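Local coordinates for protein 5'-methylthioadenosine nucleosidase / s-adenosylhomocysteine nucleosidase (Brucella melitensis bv. 1, PDB 4PR3) that is a nucleosidase of the phosphorylase superfamily that binds adenine in a ligand pocket, at residues 33-38 / 85-90. Residues are numbered along the deposited sequence; the frame is centred on the assembly and turned at random.
Sequences LLYVMA and ISLGSA. With ADE (adenine), chain C.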
ATOM      1  N   LEU A  33      19.636  13.262   1.746  1.00 16.26           N
ATOM      2  CA  LEU A  33      18.189  13.448   1.693  1.00 15.86           C
ATOM      3  C   LEU A  33      17.586  12.894   0.407  1.00 16.25           C
ATOM      4  O   LEU A  33      18.141  13.068  -0.679  1.00 15.69           O
ATOM      5  CB  LEU A  33      17.836  14.931   1.808  1.00 15.45           C
ATOM      6  CG  LEU A  33      18.443  15.726   2.961  1.00 12.75           C
ATOM      7  CD1 LEU A  33      17.803  17.101   3.036  1.00 14.61           C
ATOM      8  CD2 LEU A  33      18.273  14.983   4.267  1.00 15.56           C
ATOM      9  N   LEU A  34      16.442  12.234   0.540  1.00 18.28           N
ATOM     10  CA  LEU A  34      15.738  11.663  -0.602  1.00 15.28           C
ATOM     11  C   LEU A  34      14.323  12.232  -0.717  1.00 12.05           C
ATOM     12  O   LEU A  34      13.493  12.042   0.168  1.00 10.43           O
ATOM     13  CB  LEU A  34      15.688  10.139  -0.478  1.00 14.46           C
ATOM     14  CG  LEU A  34      14.913   9.395  -1.564  1.00 17.30           C
ATOM     15  CD1 LEU A  34      15.513   9.687  -2.930  1.00 17.91           C
ATOM     16  CD2 LEU A  34      14.896   7.899  -1.280  1.00 13.24           C
ATOM     17  N   TYR A  35      14.055  12.935  -1.811  1.00 12.17           N
ATOM     18  CA  TYR A  35      12.737  13.517  -2.027  1.00 12.33           C
ATOM     19  C   TYR A  35      11.877  12.599  -2.881  1.00 16.07           C
ATOM     20  O   TYR A  35      12.313  12.129  -3.933  1.00 17.07           O
ATOM     21  CB  TYR A  35      12.856  14.888  -2.694  1.00 14.21           C
ATOM     22  CG  TYR A  35      13.554  15.920  -1.844  1.00 16.59           C
ATOM     23  CD1 TYR A  35      14.941  15.995  -1.810  1.00 18.85           C
ATOM     24  CD2 TYR A  35      12.829  16.820  -1.074  1.00 15.04           C
ATOM     25  CE1 TYR A  35      15.586  16.937  -1.033  1.00 19.35           C
ATOM     26  CE2 TYR A  35      13.466  17.768  -0.296  1.00 16.08           C
ATOM     27  CZ  TYR A  35      14.845  17.821  -0.279  1.00 19.06           C
ATOM     28  OH  TYR A  35      15.488  18.760   0.497  1.00 21.48           O
ATOM     29  N   VAL A  36      10.657  12.337  -2.424  1.00 11.10           N
ATOM     30  CA  VAL A  36       9.734  11.508  -3.181  1.00 12.18           C
ATOM     31  C   VAL A  36       8.451  12.267  -3.507  1.00 12.73           C
ATOM     32  O   VAL A  36       7.944  13.038  -2.693  1.00 11.23           O
ATOM     33  CB  VAL A  36       9.418  10.178  -2.454  1.00 12.60           C
ATOM     34  CG1 VAL A  36      10.708   9.473  -2.062  1.00 11.25           C
ATOM     35  CG2 VAL A  36       8.553  10.415  -1.233  1.00 10.10           C
HETATM   36  N   MSE A  37       7.949  12.075  -4.722  1.00 17.13           N
HETATM   37  CA  MSE A  37       6.698  12.698  -5.139  1.00 18.67           C
HETATM   38  C   MSE A  37       5.831  11.703  -5.898  1.00 18.20           C
HETATM   39  O   MSE A  37       6.338  10.748  -6.480  1.00 18.38           O
HETATM   40  CB  MSE A  37       6.966  13.936  -5.997  1.00 15.43           C
HETATM   41  CG  MSE A  37       7.855  14.964  -5.322  1.00 17.27           C
HETATM   42 SE   MSE A  37       7.760  16.737  -6.117  1.00 29.54          SE
HETATM   43  CE  MSE A  37       5.943  17.211  -5.603  1.00 23.98           C
ATOM     44  N   ALA A  38       4.523  11.931  -5.885  1.00 21.48           N
ATOM     45  CA  ALA A  38       3.587  11.026  -6.540  1.00 16.86           C
ATOM     46  C   ALA A  38       3.601  11.195  -8.054  1.00 20.77           C
ATOM     47  O   ALA A  38       4.014  10.293  -8.782  1.00 22.02           O
ATOM     48  CB  ALA A  38       2.184  11.233  -5.997  1.00 15.55           C
ATOM     49  N   ILE A  85      11.869  12.746   2.390  1.00  8.98           N
ATOM     50  CA  ILE A  85      10.856  13.793   2.394  1.00 10.02           C
ATOM     51  C   ILE A  85       9.744  13.499   1.394  1.00 11.21           C
ATOM     52  O   ILE A  85       9.952  13.553   0.182  1.00 11.24           O
ATOM     53  CB  ILE A  85      11.446  15.187   2.078  1.00 10.48           C
ATOM     54  CG1 ILE A  85      12.533  15.564   3.087  1.00 10.47           C
ATOM     55  CG2 ILE A  85      10.351  16.238   2.075  1.00  9.15           C
ATOM     56  CD1 ILE A  85      13.939  15.250   2.621  1.00 12.84           C
ATOM     57  N   SER A  86       8.563  13.186   1.913  1.00 11.46           N
ATOM     58  CA  SER A  86       7.376  13.048   1.083  1.00  9.73           C
ATOM     59  C   SER A  86       6.713  14.410   0.935  1.00  9.51           C
ATOM     60  O   SER A  86       6.347  15.042   1.925  1.00  9.58           O
ATOM     61  CB  SER A  86       6.400  12.053   1.713  1.00  9.54           C
ATOM     62  OG  SER A  86       5.122  12.130   1.109  1.00  9.71           O
ATOM     63  N   LEU A  87       6.563  14.872  -0.299  1.00 10.09           N
ATOM     64  CA  LEU A  87       5.929  16.164  -0.528  1.00 12.28           C
ATOM     65  C   LEU A  87       5.078  16.174  -1.794  1.00 10.65           C
ATOM     66  O   LEU A  87       5.329  15.418  -2.728  1.00 13.03           O
ATOM     67  CB  LEU A  87       6.966  17.291  -0.556  1.00 10.61           C
ATOM     68  CG  LEU A  87       7.775  17.504  -1.835  1.00 12.69           C
ATOM     69  CD1 LEU A  87       8.519  18.822  -1.747  1.00 15.64           C
ATOM     70  CD2 LEU A  87       8.747  16.357  -2.079  1.00 14.19           C
ATOM     71  N   GLY A  88       4.073  17.042  -1.814  1.00  9.43           N
ATOM     72  CA  GLY A  88       3.126  17.106  -2.911  1.00 11.56           C
ATOM     73  C   GLY A  88       1.963  17.996  -2.529  1.00 12.33           C
ATOM     74  O   GLY A  88       2.104  18.881  -1.686  1.00 13.24           O
ATOM     75  N   SER A  89       0.809  17.778  -3.146  1.00 14.38           N
ATOM     76  CA  SER A  89      -0.358  18.578  -2.800  1.00 11.34           C
ATOM     77  C   SER A  89      -1.293  17.820  -1.867  1.00  9.92           C
ATOM     78  O   SER A  89      -1.090  16.636  -1.588  1.00 12.16           O
ATOM     79  CB  SER A  89      -1.108  18.998  -4.066  1.00 11.98           C
ATOM     80  OG  SER A  89      -1.573  17.865  -4.777  1.00 14.41           O
ATOM     81  N   ALA A  90      -2.328  18.510  -1.401  1.00 10.17           N
ATOM     82  CA  ALA A  90      -3.337  17.916  -0.536  1.00 10.06           C
ATOM     83  C   ALA A  90      -4.619  18.734  -0.618  1.00 10.47           C
ATOM     84  O   ALA A  90      -4.580  19.914  -0.956  1.00 12.98           O
ATOM     85  CB  ALA A  90      -2.832  17.866   0.899  1.00 10.08           C
TER
HETATM   86  N9  ADE C 501      -4.366  15.514  -3.152  1.00  8.73           N
HETATM   87  C8  ADE C 501      -4.746  16.772  -3.528  1.00  9.47           C
HETATM   88  N7  ADE C 501      -6.023  17.012  -3.352  1.00 10.13           N
HETATM   89  C5  ADE C 501      -6.515  15.830  -2.825  1.00  8.71           C
HETATM   90  C6  ADE C 501      -7.805  15.435  -2.418  1.00  9.33           C
HETATM   91  N6  ADE C 501      -8.876  16.231  -2.488  1.00 11.19           N
HETATM   92  N1  ADE C 501      -7.954  14.184  -1.938  1.00  8.96           N
HETATM   93  C2  ADE C 501      -6.882  13.385  -1.870  1.00  8.49           C
HETATM   94  N3  ADE C 501      -5.624  13.643  -2.223  1.00  8.22           N
HETATM   95  C4  ADE C 501      -5.508  14.895  -2.697  1.00  8.75           C
HETATM   96  O   HOH W   1       5.130  11.467  -1.988  1.00 10.93           O
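Tyr35 and Ile85 sit abreast on neighbouring parallel strands in the mixed sheet of this phosphorylase-superfamily α/β fold. The strands are joined by a ladder of three backbone bonds: Ile85 N gives its hydrogen to Leu34 O at 2.8 Å, and Val36 N returns one to Ile85 O in a nearly straight bond (175° at the hydrogen). The third, from Leu87 N to Val36 O, is weak, and the strands draw apart beyond it.

The side chain of Ile85 can be traced along the tyrosine. Its CB lies 3.8 Å from Tyr35 CD2, and the CG2 branch touches the same ring carbon. CG1, placed opposite the carbonyl carbon (chi1 -58°), passes CE2 and carries CD1 over the ring face. There CD1 makes a CH-pi contact, 4.0 Å from the Tyr35 ring centroid and 17° off its normal. CD1 also reaches Leu33 CB. Leu87 CD2 meets the edge of the ring, near its plane, while Phe51 stacks with Tyr35 and Val218 of helix 207-226 packs against this layer.

On the face bearing Val36 and Ser86, Val36 CG2 rests against Ser86 CA, and a water links Ser86 OG to Val36 O, weakly at the carbonyl; Arg188 NH2 also hydrogen-bonds Ser86 OG. Past the end of strand 31-37, segment 85-90 continues beside strand 184-192 to the adenine pocket, where Ser89 OG lies 3.6 Å from adenine C8. Where the strands part, selenomethionine Met37 places CG 3.6 Å from Leu87 CD2, and its chain, bent at chi3, sets CE against Gly88 CA.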